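Local coordinates for protein ficolin-3 (Homo sapiens, PDB 2J5Z) that binds sugars such as galactose through its fibrinogen-like domain, as a lectin that probably takes part in innate immune recognition, at residues Glu104-Asn109 / Pro212-Arg217; Arg151-Tyr156 / His172-Tyr177; Cys180-Leu185 / Trp203-Gly208. All blocks are in the same frame, centred on the assembly; numbering follows the deposited sequence.

Contact 1. Residues Glu104-Asn109 / Pro212-Arg217; sequences ELEDFN and PYRRVR
With chi1 -62° in E104 and -60° in R217, each CG stands anti to its carbonyl carbon, and the chains run side by side on one face of the sheet; a bend at chi3 turns the R217 guanidinium side-on to the carboxylate. OE1 of E104 takes both NE (3.0 Å) and NH2 (3.1 Å) of R217, the donors standing above the carboxylate plane, while NH2 to OE2 is weak. R217 NH2 also bridges to D44, and E104 OE2 to R102. The same residues form a backbone hydrogen-bonded pair, E104 N to R217 O 2.9 Å and nearly straight, R217 N returning a bond to E104 O. Strands 101-106 and 215-220 are antiparallel neighbours in the fibrinogen-like domain, and a classic beta bulge follows, R214 and R215 both facing E106, whose O accepts from R214 N at 2.8 Å and R215 N at 3.2 Å. On the other face, L105 CB sits over the Y213 ring, 4.0 Å from its centroid, a CH-pi contact, and L105 CD2 meets V216 CG2. Y213 OH bonds to the backbone N of R207. From the bulge itself, R214, bent at chi3, lays its guanidinium over F108 CA, ring and guanidinium planes 80° apart.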
loop_
_atom_site.group_PDB
_atom_site.type_symbol
_atom_site.label_atom_id
_atom_site.label_comp_id
_atom_site.label_asym_id
_atom_site.label_seq_id
_atom_site.Cartn_x
_atom_site.Cartn_y
_atom_site.Cartn_z
ATOM N N GLU A 104 3.734 2.090 20.237
ATOM C CA GLU A 104 2.957 3.311 19.984
ATOM C C GLU A 104 1.454 3.078 20.108
ATOM O O GLU A 104 0.918 2.110 19.579
ATOM C CB GLU A 104 3.238 3.842 18.585
ATOM C CG GLU A 104 4.663 4.250 18.331
ATOM C CD GLU A 104 4.806 4.904 16.972
ATOM O OE1 GLU A 104 3.827 4.830 16.193
ATOM O OE2 GLU A 104 5.874 5.483 16.690
ATOM N N LEU A 105 0.773 3.997 20.784
ATOM C CA LEU A 105 -0.642 3.850 21.052
ATOM C C LEU A 105 -1.363 5.131 20.650
ATOM O O LEU A 105 -0.841 6.215 20.851
ATOM C CB LEU A 105 -0.869 3.575 22.542
ATOM C CG LEU A 105 -0.102 2.393 23.151
ATOM C CD1 LEU A 105 -0.201 2.417 24.674
ATOM C CD2 LEU A 105 -0.618 1.068 22.605
ATOM N N GLU A 106 -2.552 5.002 20.074
ATOM C CA GLU A 106 -3.334 6.189 19.737
ATOM C C GLU A 106 -4.783 5.985 20.132
ATOM O O GLU A 106 -5.399 5.005 19.738
ATOM C CB GLU A 106 -3.225 6.511 18.249
ATOM C CG GLU A 106 -3.899 7.823 17.873
ATOM C CD GLU A 106 -3.793 8.132 16.399
ATOM O OE1 GLU A 106 -2.667 8.099 15.856
ATOM O OE2 GLU A 106 -4.841 8.415 15.781
ATOM N N ASP A 107 -5.320 6.901 20.936
ATOM C CA ASP A 107 -6.707 6.797 21.358
ATOM C C ASP A 107 -7.625 7.437 20.319
ATOM O O ASP A 107 -7.162 7.913 19.278
ATOM C CB ASP A 107 -6.929 7.391 22.767
ATOM C CG ASP A 107 -6.681 8.900 22.833
ATOM O OD1 ASP A 107 -6.712 9.584 21.785
ATOM O OD2 ASP A 107 -6.457 9.413 23.960
ATOM N N PHE A 108 -8.919 7.445 20.614
ATOM C CA PHE A 108 -9.933 7.922 19.673
ATOM C C PHE A 108 -9.950 9.438 19.521
ATOM O O PHE A 108 -10.677 9.977 18.688
ATOM C CB PHE A 108 -11.307 7.389 20.074
ATOM C CG PHE A 108 -11.379 5.887 20.114
ATOM C CD1 PHE A 108 -11.468 5.156 18.942
ATOM C CD2 PHE A 108 -11.343 5.208 21.320
ATOM C CE1 PHE A 108 -11.531 3.780 18.969
ATOM C CE2 PHE A 108 -11.404 3.830 21.357
ATOM C CZ PHE A 108 -11.497 3.111 20.176
ATOM N N ASN A 109 -9.143 10.125 20.321
ATOM C CA ASN A 109 -8.990 11.564 20.182
ATOM C C ASN A 109 -7.825 11.899 19.271
ATOM O O ASN A 109 -7.661 13.041 18.850
ATOM C CB ASN A 109 -8.785 12.224 21.549
ATOM C CG ASN A 109 -10.078 12.390 22.321
ATOM O OD1 ASN A 109 -11.043 11.644 22.128
ATOM N ND2 ASN A 109 -10.104 13.374 23.211
ATOM N N PRO A 212 -9.932 0.824 25.300
ATOM C CA PRO A 212 -8.995 0.488 24.226
ATOM C C PRO A 212 -8.475 1.635 23.360
ATOM O O PRO A 212 -8.913 2.786 23.479
ATOM C CB PRO A 212 -9.822 -0.460 23.363
ATOM C CG PRO A 212 -11.203 0.128 23.453
ATOM C CD PRO A 212 -11.334 0.637 24.877
ATOM N N TYR A 213 -7.544 1.290 22.473
ATOM C CA TYR A 213 -6.912 2.234 21.569
ATOM C C TYR A 213 -7.381 2.013 20.129
ATOM O O TYR A 213 -7.770 0.907 19.758
ATOM C CB TYR A 213 -5.390 2.074 21.645
ATOM C CG TYR A 213 -4.849 2.438 23.009
ATOM C CD1 TYR A 213 -4.447 3.734 23.283
ATOM C CD2 TYR A 213 -4.784 1.490 24.032
ATOM C CE1 TYR A 213 -3.953 4.082 24.542
ATOM C CE2 TYR A 213 -4.304 1.828 25.293
ATOM C CZ TYR A 213 -3.895 3.120 25.538
ATOM O OH TYR A 213 -3.421 3.462 26.784
ATOM N N ARG A 214 -7.328 3.084 19.343
ATOM C CA ARG A 214 -7.729 3.093 17.936
ATOM C C ARG A 214 -6.630 2.543 17.024
ATOM O O ARG A 214 -6.906 1.830 16.055
ATOM C CB ARG A 214 -8.086 4.531 17.526
ATOM C CG ARG A 214 -8.292 4.756 16.034
ATOM C CD ARG A 214 -8.744 6.187 15.748
ATOM N NE ARG A 214 -10.158 6.393 16.067
ATOM C CZ ARG A 214 -10.738 7.587 16.168
ATOM N NH1 ARG A 214 -10.025 8.691 15.978
ATOM N NH2 ARG A 214 -12.030 7.678 16.460
ATOM N N ARG A 215 -5.385 2.885 17.346
ATOM C CA ARG A 215 -4.223 2.472 16.554
ATOM C C ARG A 215 -3.075 2.070 17.466
ATOM O O ARG A 215 -2.785 2.755 18.445
ATOM C CB ARG A 215 -3.752 3.608 15.650
ATOM C CG ARG A 215 -4.817 4.146 14.686
ATOM C CD ARG A 215 -4.302 5.364 13.927
ATOM N NE ARG A 215 -3.109 5.040 13.153
ATOM C CZ ARG A 215 -3.115 4.733 11.858
ATOM N NH1 ARG A 215 -4.255 4.710 11.177
ATOM N NH2 ARG A 215 -1.977 4.452 11.242
ATOM N N VAL A 216 -2.409 0.971 17.133
ATOM C CA VAL A 216 -1.257 0.523 17.911
ATOM C C VAL A 216 -0.161 0.095 16.945
ATOM O O VAL A 216 -0.463 -0.422 15.877
ATOM C CB VAL A 216 -1.640 -0.707 18.776
ATOM C CG1 VAL A 216 -0.418 -1.253 19.505
ATOM C CG2 VAL A 216 -2.759 -0.350 19.765
ATOM N N ARG A 217 1.101 0.299 17.307
ATOM C CA ARG A 217 2.203 -0.340 16.569
ATOM C C ARG A 217 3.212 -0.856 17.568
ATOM O O ARG A 217 3.387 -0.248 18.618
ATOM C CB ARG A 217 2.911 0.625 15.619
ATOM C CG ARG A 217 2.030 1.252 14.538
ATOM C CD ARG A 217 2.887 1.866 13.444
ATOM N NE ARG A 217 3.749 2.955 13.898
ATOM C CZ ARG A 217 4.668 3.518 13.123
ATOM N NH1 ARG A 217 4.826 3.084 11.882
ATOM N NH2 ARG A 217 5.421 4.512 13.568
#

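Contact 2. Residues Arg151-Tyr156 / His172-Tyr177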
loop_
_atom_site.group_PDB
_atom_site.type_symbol
_atom_site.label_atom_id
_atom_site.label_comp_id
_atom_site.label_asym_id
_atom_site.label_seq_id
_atom_site.Cartn_x
_atom_site.Cartn_y
_atom_site.Cartn_z
ATOM N N ARG A 151 7.305 -14.854 30.384
ATOM C CA ARG A 151 6.126 -15.685 30.228
ATOM C C ARG A 151 6.012 -16.230 28.815
ATOM O O ARG A 151 6.420 -15.566 27.867
ATOM C CB ARG A 151 4.865 -14.909 30.619
ATOM C CG ARG A 151 4.904 -14.462 32.071
ATOM C CD ARG A 151 3.698 -13.676 32.493
ATOM N NE ARG A 151 3.864 -13.241 33.875
ATOM C CZ ARG A 151 3.561 -13.987 34.934
ATOM N NH1 ARG A 151 3.038 -15.204 34.774
ATOM N NH2 ARG A 151 3.759 -13.506 36.157
ATOM N N PRO A 152 5.486 -17.458 28.683
ATOM C CA PRO A 152 5.290 -18.055 27.367
ATOM C C PRO A 152 4.134 -17.380 26.644
ATOM O O PRO A 152 3.295 -16.750 27.271
ATOM C CB PRO A 152 4.923 -19.508 27.697
ATOM C CG PRO A 152 4.233 -19.402 29.033
ATOM C CD PRO A 152 5.033 -18.354 29.769
ATOM N N PHE A 153 4.112 -17.498 25.325
ATOM C CA PHE A 153 2.989 -17.018 24.537
ATOM C C PHE A 153 1.871 -18.052 24.656
ATOM O O PHE A 153 2.150 -19.265 24.673
ATOM C CB PHE A 153 3.457 -16.895 23.081
ATOM C CG PHE A 153 2.624 -15.971 22.237
ATOM C CD1 PHE A 153 2.751 -14.598 22.359
ATOM C CD2 PHE A 153 1.754 -16.482 21.275
ATOM C CE1 PHE A 153 2.016 -13.737 21.564
ATOM C CE2 PHE A 153 1.004 -15.625 20.471
ATOM C CZ PHE A 153 1.134 -14.252 20.613
ATOM N N THR A 154 0.620 -17.593 24.756
ATOM C CA THR A 154 -0.545 -18.504 24.668
ATOM C C THR A 154 -1.591 -18.027 23.673
ATOM O O THR A 154 -1.836 -16.820 23.508
ATOM C CB THR A 154 -1.219 -18.933 26.041
ATOM O OG1 THR A 154 -2.507 -18.317 26.236
ATOM C CG2 THR A 154 -0.327 -18.706 27.195
ATOM N N THR A 155 -2.151 -19.007 22.974
ATOM C CA THR A 155 -3.240 -18.793 22.039
ATOM C C THR A 155 -4.416 -19.665 22.490
ATOM O O THR A 155 -4.297 -20.439 23.437
ATOM C CB THR A 155 -2.829 -19.197 20.612
ATOM O OG1 THR A 155 -2.373 -20.553 20.605
ATOM C CG2 THR A 155 -1.686 -18.303 20.107
ATOM N N TYR A 156 -5.547 -19.559 21.807
ATOM C CA TYR A 156 -6.714 -20.313 22.241
ATOM C C TYR A 156 -6.506 -21.833 22.184
ATOM O O TYR A 156 -7.136 -22.580 22.939
ATOM C CB TYR A 156 -7.977 -19.863 21.486
ATOM C CG TYR A 156 -7.968 -20.155 20.002
ATOM C CD1 TYR A 156 -8.066 -21.453 19.532
ATOM C CD2 TYR A 156 -7.884 -19.124 19.074
ATOM C CE1 TYR A 156 -8.061 -21.724 18.180
ATOM C CE2 TYR A 156 -7.882 -19.385 17.717
ATOM C CZ TYR A 156 -7.968 -20.682 17.278
ATOM O OH TYR A 156 -7.967 -20.953 15.929
ATOM N N HIS A 172 -10.079 -13.118 24.561
ATOM C CA HIS A 172 -10.145 -13.022 23.090
ATOM C C HIS A 172 -8.899 -12.376 22.465
ATOM O O HIS A 172 -8.979 -11.337 21.794
ATOM C CB HIS A 172 -11.416 -12.293 22.634
ATOM C CG HIS A 172 -11.955 -12.799 21.330
ATOM N ND1 HIS A 172 -11.754 -12.143 20.132
ATOM C CD2 HIS A 172 -12.673 -13.907 21.034
ATOM C CE1 HIS A 172 -12.331 -12.824 19.156
ATOM N NE2 HIS A 172 -12.896 -13.898 19.676
ATOM N N GLY A 173 -7.749 -13.000 22.698
ATOM C CA GLY A 173 -6.494 -12.510 22.139
ATOM C C GLY A 173 -5.409 -13.565 22.092
ATOM O O GLY A 173 -5.689 -14.771 22.172
ATOM N N ALA A 174 -4.169 -13.102 21.939
ATOM C CA ALA A 174 -2.988 -13.948 22.025
ATOM C C ALA A 174 -1.884 -13.068 22.596
ATOM O O ALA A 174 -1.707 -11.944 22.151
ATOM C CB ALA A 174 -2.586 -14.448 20.632
ATOM N N TRP A 175 -1.130 -13.572 23.566
ATOM C CA TRP A 175 -0.140 -12.730 24.238
ATOM C C TRP A 175 0.619 -13.603 25.206
ATOM O O TRP A 175 0.302 -14.777 25.380
ATOM C CB TRP A 175 -0.853 -11.645 25.044
ATOM C CG TRP A 175 -0.119 -10.350 25.344
ATOM C CD1 TRP A 175 0.215 -9.855 26.592
ATOM C CD2 TRP A 175 0.279 -9.351 24.404
ATOM N NE1 TRP A 175 0.809 -8.627 26.469
ATOM C CE2 TRP A 175 0.865 -8.289 25.140
ATOM C CE3 TRP A 175 0.208 -9.249 23.006
ATOM C CZ2 TRP A 175 1.373 -7.135 24.524
ATOM C CZ3 TRP A 175 0.708 -8.109 22.395
ATOM C CH2 TRP A 175 1.296 -7.069 23.153
ATOM N N TRP A 176 1.602 -13.002 25.863
ATOM C CA TRP A 176 2.354 -13.695 26.886
ATOM C C TRP A 176 1.579 -13.564 28.190
ATOM O O TRP A 176 2.051 -12.937 29.143
ATOM C CB TRP A 176 3.754 -13.089 26.999
ATOM C CG TRP A 176 4.495 -13.088 25.680
ATOM C CD1 TRP A 176 5.266 -14.107 25.164
ATOM C CD2 TRP A 176 4.519 -12.035 24.705
ATOM N NE1 TRP A 176 5.768 -13.741 23.930
ATOM C CE2 TRP A 176 5.324 -12.475 23.627
ATOM C CE3 TRP A 176 3.932 -10.758 24.635
ATOM C CZ2 TRP A 176 5.553 -11.691 22.491
ATOM C CZ3 TRP A 176 4.178 -9.968 23.512
ATOM C CH2 TRP A 176 4.980 -10.443 22.450
ATOM N N TYR A 177 0.386 -14.167 28.223
ATOM C CA TYR A 177 -0.542 -13.978 29.347
ATOM C C TYR A 177 -0.029 -14.515 30.683
ATOM O O TYR A 177 0.652 -15.539 30.748
ATOM C CB TYR A 177 -1.912 -14.610 29.051
ATOM C CG TYR A 177 -2.667 -13.930 27.939
ATOM C CD1 TYR A 177 -3.031 -12.590 28.036
ATOM C CD2 TYR A 177 -3.008 -14.624 26.788
ATOM C CE1 TYR A 177 -3.717 -11.951 27.005
ATOM C CE2 TYR A 177 -3.691 -14.000 25.762
ATOM C CZ TYR A 177 -4.049 -12.671 25.877
ATOM O OH TYR A 177 -4.718 -12.040 24.850
HETATM O O HOH W 1 2.405 -16.753 32.542
HETATM O O HOH W 2 -5.440 -16.991 20.353
#
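F153 and W176 make the dense half of this contact. F153 has CG anti to its backbone N (chi1 -159°), W176 has CG anti to its carbonyl carbon (chi1 -56°), and the side chains cross obliquely, driving the F153 edge at the W176 face in a T-shaped pair: planes 73° apart, centroids of the F153 ring and the W176 five-membered ring 5.0 Å apart. The touching atom is F153 CD1, offset toward the rim of the indole and 3.6 Å from W176 CE2. The far end of the phenyl reaches A174, CZ to CB 3.7 Å, and W175 N lies over one of its faces. W176 NE1 is satisfied by Y129 O. The backbones meet in a single antiparallel bridge. T154 N gives W175 O a straight bond of 2.9 Å, and W175 N returns a weak one to T154 O; W176 CA makes a CA-H...O contact with P152 O at 3.2 Å. T154 OG1, at the edge of the Y177 ring, is buried without a hydrogen-bond partner, whereas Y177 OH reaches N184.

The ends are looser and watered. At one, R151 runs extended from CG to NE and touches little beyond the W176 and Y177 carbonyls; a water takes its NH1 at 2.8 Å and gives to Y177 O, while NE bonds to L147 O. At the other, a second water links Y156 N with G173 O.

W176 centres an inverse gamma turn, and H172 closes helix 167-171 in a Schellman motif. Two irregular segments thus flank that short helix in the part of the fibrinogen-like domain that carries the calcium and galactose sites, the side chain of T154 about 7 Å from the calcium and that of Y177 about 6 Å from the sugar.

Contact 3. Residues Cys180-Leu185 / Trp203-Gly208. With GAL (beta-D-galactopyranose), chain E.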
loop_
_atom_site.group_PDB
_atom_site.type_symbol
_atom_site.label_atom_id
_atom_site.label_comp_id
_atom_site.label_asym_id
_atom_site.label_seq_id
_atom_site.Cartn_x
_atom_site.Cartn_y
_atom_site.Cartn_z
ATOM N N CYS A 180 -4.812 -12.167 33.874
ATOM C CA CYS A 180 -4.299 -12.466 32.541
ATOM C C CYS A 180 -3.300 -11.446 31.987
ATOM O O CYS A 180 -2.290 -11.842 31.397
ATOM C CB CYS A 180 -5.457 -12.650 31.559
ATOM S SG CYS A 180 -6.378 -14.159 31.848
ATOM N N TYR A 181 -3.571 -10.152 32.158
ATOM C CA TYR A 181 -2.741 -9.135 31.499
ATOM C C TYR A 181 -2.701 -7.708 32.070
ATOM O O TYR A 181 -3.634 -7.251 32.741
ATOM C CB TYR A 181 -3.095 -9.050 30.002
ATOM C CG TYR A 181 -4.420 -8.370 29.662
ATOM C CD1 TYR A 181 -4.518 -6.984 29.595
ATOM C CD2 TYR A 181 -5.549 -9.120 29.354
ATOM C CE1 TYR A 181 -5.713 -6.356 29.257
ATOM C CE2 TYR A 181 -6.754 -8.500 29.008
ATOM C CZ TYR A 181 -6.827 -7.121 28.967
ATOM O OH TYR A 181 -8.003 -6.487 28.625
ATOM N N ARG A 182 -1.602 -7.013 31.777
ATOM C CA ARG A 182 -1.529 -5.557 31.882
ATOM C C ARG A 182 -1.578 -4.950 30.483
ATOM O O ARG A 182 -1.888 -3.772 30.328
ATOM C CB ARG A 182 -0.228 -5.111 32.558
ATOM C CG ARG A 182 0.059 -5.754 33.909
ATOM C CD ARG A 182 0.006 -4.762 35.050
ATOM N NE ARG A 182 0.726 -3.526 34.757
ATOM C CZ ARG A 182 0.323 -2.329 35.171
ATOM N NH1 ARG A 182 -0.786 -2.215 35.897
ATOM N NH2 ARG A 182 1.017 -1.250 34.863
ATOM N N SER A 183 -1.240 -5.748 29.466
ATOM C CA SER A 183 -1.365 -5.315 28.058
ATOM C C SER A 183 -1.945 -6.434 27.192
ATOM O O SER A 183 -1.754 -7.615 27.464
ATOM C CB SER A 183 -0.020 -4.846 27.489
ATOM O OG SER A 183 0.987 -5.829 27.693
ATOM N N ASN A 184 -2.631 -6.052 26.123
ATOM C CA ASN A 184 -3.392 -7.006 25.329
ATOM C C ASN A 184 -3.560 -6.455 23.914
ATOM O O ASN A 184 -4.683 -6.331 23.408
ATOM C CB ASN A 184 -4.772 -7.196 25.974
ATOM C CG ASN A 184 -5.558 -8.326 25.370
ATOM O OD1 ASN A 184 -5.020 -9.420 25.108
ATOM N ND2 ASN A 184 -6.872 -8.093 25.176
ATOM N N LEU A 185 -2.447 -6.116 23.277
ATOM C CA LEU A 185 -2.478 -5.360 22.026
ATOM C C LEU A 185 -2.918 -6.166 20.808
ATOM O O LEU A 185 -3.158 -5.590 19.754
ATOM C CB LEU A 185 -1.129 -4.687 21.750
ATOM C CG LEU A 185 -0.640 -3.696 22.816
ATOM C CD1 LEU A 185 0.695 -3.097 22.389
ATOM C CD2 LEU A 185 -1.672 -2.582 23.141
ATOM N N TRP A 203 -3.913 -1.134 27.467
ATOM C CA TRP A 203 -2.605 -0.888 28.086
ATOM C C TRP A 203 -2.895 -0.337 29.486
ATOM O O TRP A 203 -3.220 0.840 29.630
ATOM C CB TRP A 203 -1.815 0.134 27.256
ATOM C CG TRP A 203 -0.323 0.265 27.582
ATOM C CD1 TRP A 203 0.263 1.212 28.373
ATOM C CD2 TRP A 203 0.750 -0.569 27.098
ATOM N NE1 TRP A 203 1.631 1.014 28.420
ATOM C CE2 TRP A 203 1.949 -0.077 27.655
ATOM C CE3 TRP A 203 0.804 -1.695 26.262
ATOM C CZ2 TRP A 203 3.191 -0.654 27.385
ATOM C CZ3 TRP A 203 2.036 -2.275 26.001
ATOM C CH2 TRP A 203 3.213 -1.755 26.558
ATOM N N ALA A 204 -2.805 -1.197 30.499
ATOM C CA ALA A 204 -3.306 -0.868 31.848
ATOM C C ALA A 204 -2.826 0.475 32.383
ATOM O O ALA A 204 -3.596 1.211 33.013
ATOM C CB ALA A 204 -2.979 -1.977 32.837
ATOM N N SER A 205 -1.559 0.789 32.148
ATOM C CA SER A 205 -0.950 1.973 32.729
ATOM C C SER A 205 -1.251 3.240 31.938
ATOM O O SER A 205 -0.900 4.346 32.363
ATOM C CB SER A 205 0.559 1.782 32.854
ATOM O OG SER A 205 1.166 1.737 31.568
ATOM N N GLY A 206 -1.885 3.074 30.780
ATOM C CA GLY A 206 -2.324 4.201 29.973
ATOM C C GLY A 206 -3.776 4.499 30.278
ATOM O O GLY A 206 -4.072 5.250 31.207
ATOM N N ARG A 207 -4.684 3.892 29.513
ATOM C CA ARG A 207 -6.125 4.117 29.675
ATOM C C ARG A 207 -6.802 3.044 30.518
ATOM O O ARG A 207 -7.948 3.203 30.945
ATOM C CB ARG A 207 -6.814 4.244 28.307
ATOM C CG ARG A 207 -6.142 5.251 27.391
ATOM C CD ARG A 207 -7.033 5.729 26.240
ATOM N NE ARG A 207 -8.040 4.756 25.814
ATOM C CZ ARG A 207 -9.354 4.953 25.920
ATOM N NH1 ARG A 207 -9.813 6.083 26.442
ATOM N NH2 ARG A 207 -10.209 4.026 25.504
ATOM N N GLY A 208 -6.099 1.944 30.761
ATOM C CA GLY A 208 -6.614 0.893 31.626
ATOM C C GLY A 208 -7.358 -0.195 30.890
ATOM O O GLY A 208 -7.713 -0.034 29.718
HETATM C C1 GAL E . -6.179 -9.192 34.701
HETATM C C2 GAL E . -6.083 -8.043 33.710
HETATM C C3 GAL E . -7.435 -7.767 33.065
HETATM C C4 GAL E . -8.209 -9.035 32.700
HETATM C C5 GAL E . -8.054 -10.149 33.723
HETATM C C6 GAL E . -8.664 -11.446 33.204
HETATM O O1 GAL E . -4.898 -9.468 35.281
HETATM O O2 GAL E . -5.628 -6.858 34.380
HETATM O O3 GAL E . -7.220 -6.993 31.882
HETATM O O4 GAL E . -7.776 -9.516 31.425
HETATM O O5 GAL E . -6.664 -10.322 33.986
HETATM O O6 GAL E . -9.443 -12.057 34.239
#
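W203 is turned back against S183 and L185, while R182 folds over A204. W203 has CG anti to its backbone N (chi1 -167°), and the six-membered ring of the indole comes back to the other segment with CE3 and CZ3. S183 CB approaches CE3 at 3.5 Å and L185 CD1 approaches CZ3 at 3.9 Å, L185 crossing the indole obliquely.

Beside them A204 N points almost along the C=O axis of R182, 2.7 Å from its O and nearly straight at 168°. The R182 chain bends at chi2 and chi3 and folds its guanidinium over A204, whose CB lies above the plane 3.8 Å from NH1. The polar end of R182 has its strongest partner in D143, as W203 NE1 has in G142 O and S183 OG in S144 O.

Y181 is the sugar side of the same segment. Its CG takes the crowded position between N and carbonyl carbon (chi1 74°), which lays the ring under galactose: O3 stands over one face, offset toward the rim, and N184 CB covers the centre of the opposite face. C180 N, after a cis peptide, gives the sugar O5 a 2.6 Å bond.

On the sheet side, W203 and L185 pack on V103 and L105 of strand 101-106, and L185 also on V216 and M218 of strand 215-220. Toward the sugar, C180, disulfide-bonded to C167, rests with Y181 and N184 against V171 of helix 167-171.

In the fold
Only contact 1 (104-109 with 212-217) is built on regular strands, and it is partly buried: charged pairs on one face of the sheet, apolar packing on the other. Contact 2, the most buried, joins two loops through aromatic rings and one backbone bridge. Contact 3, partly buried again, is the thinnest across its segments and the one that holds the sugar. It also lies between the others and touches both: R207 NH2 bonds to P212 O of contact 1, while the W175 indole of contact 2 packs on L185. Contacts 1 and 2 do not touch, their centres 21 Å apart. In sequence, contacts 2 and 3 follow one another inside the long loop that contact 1 closes.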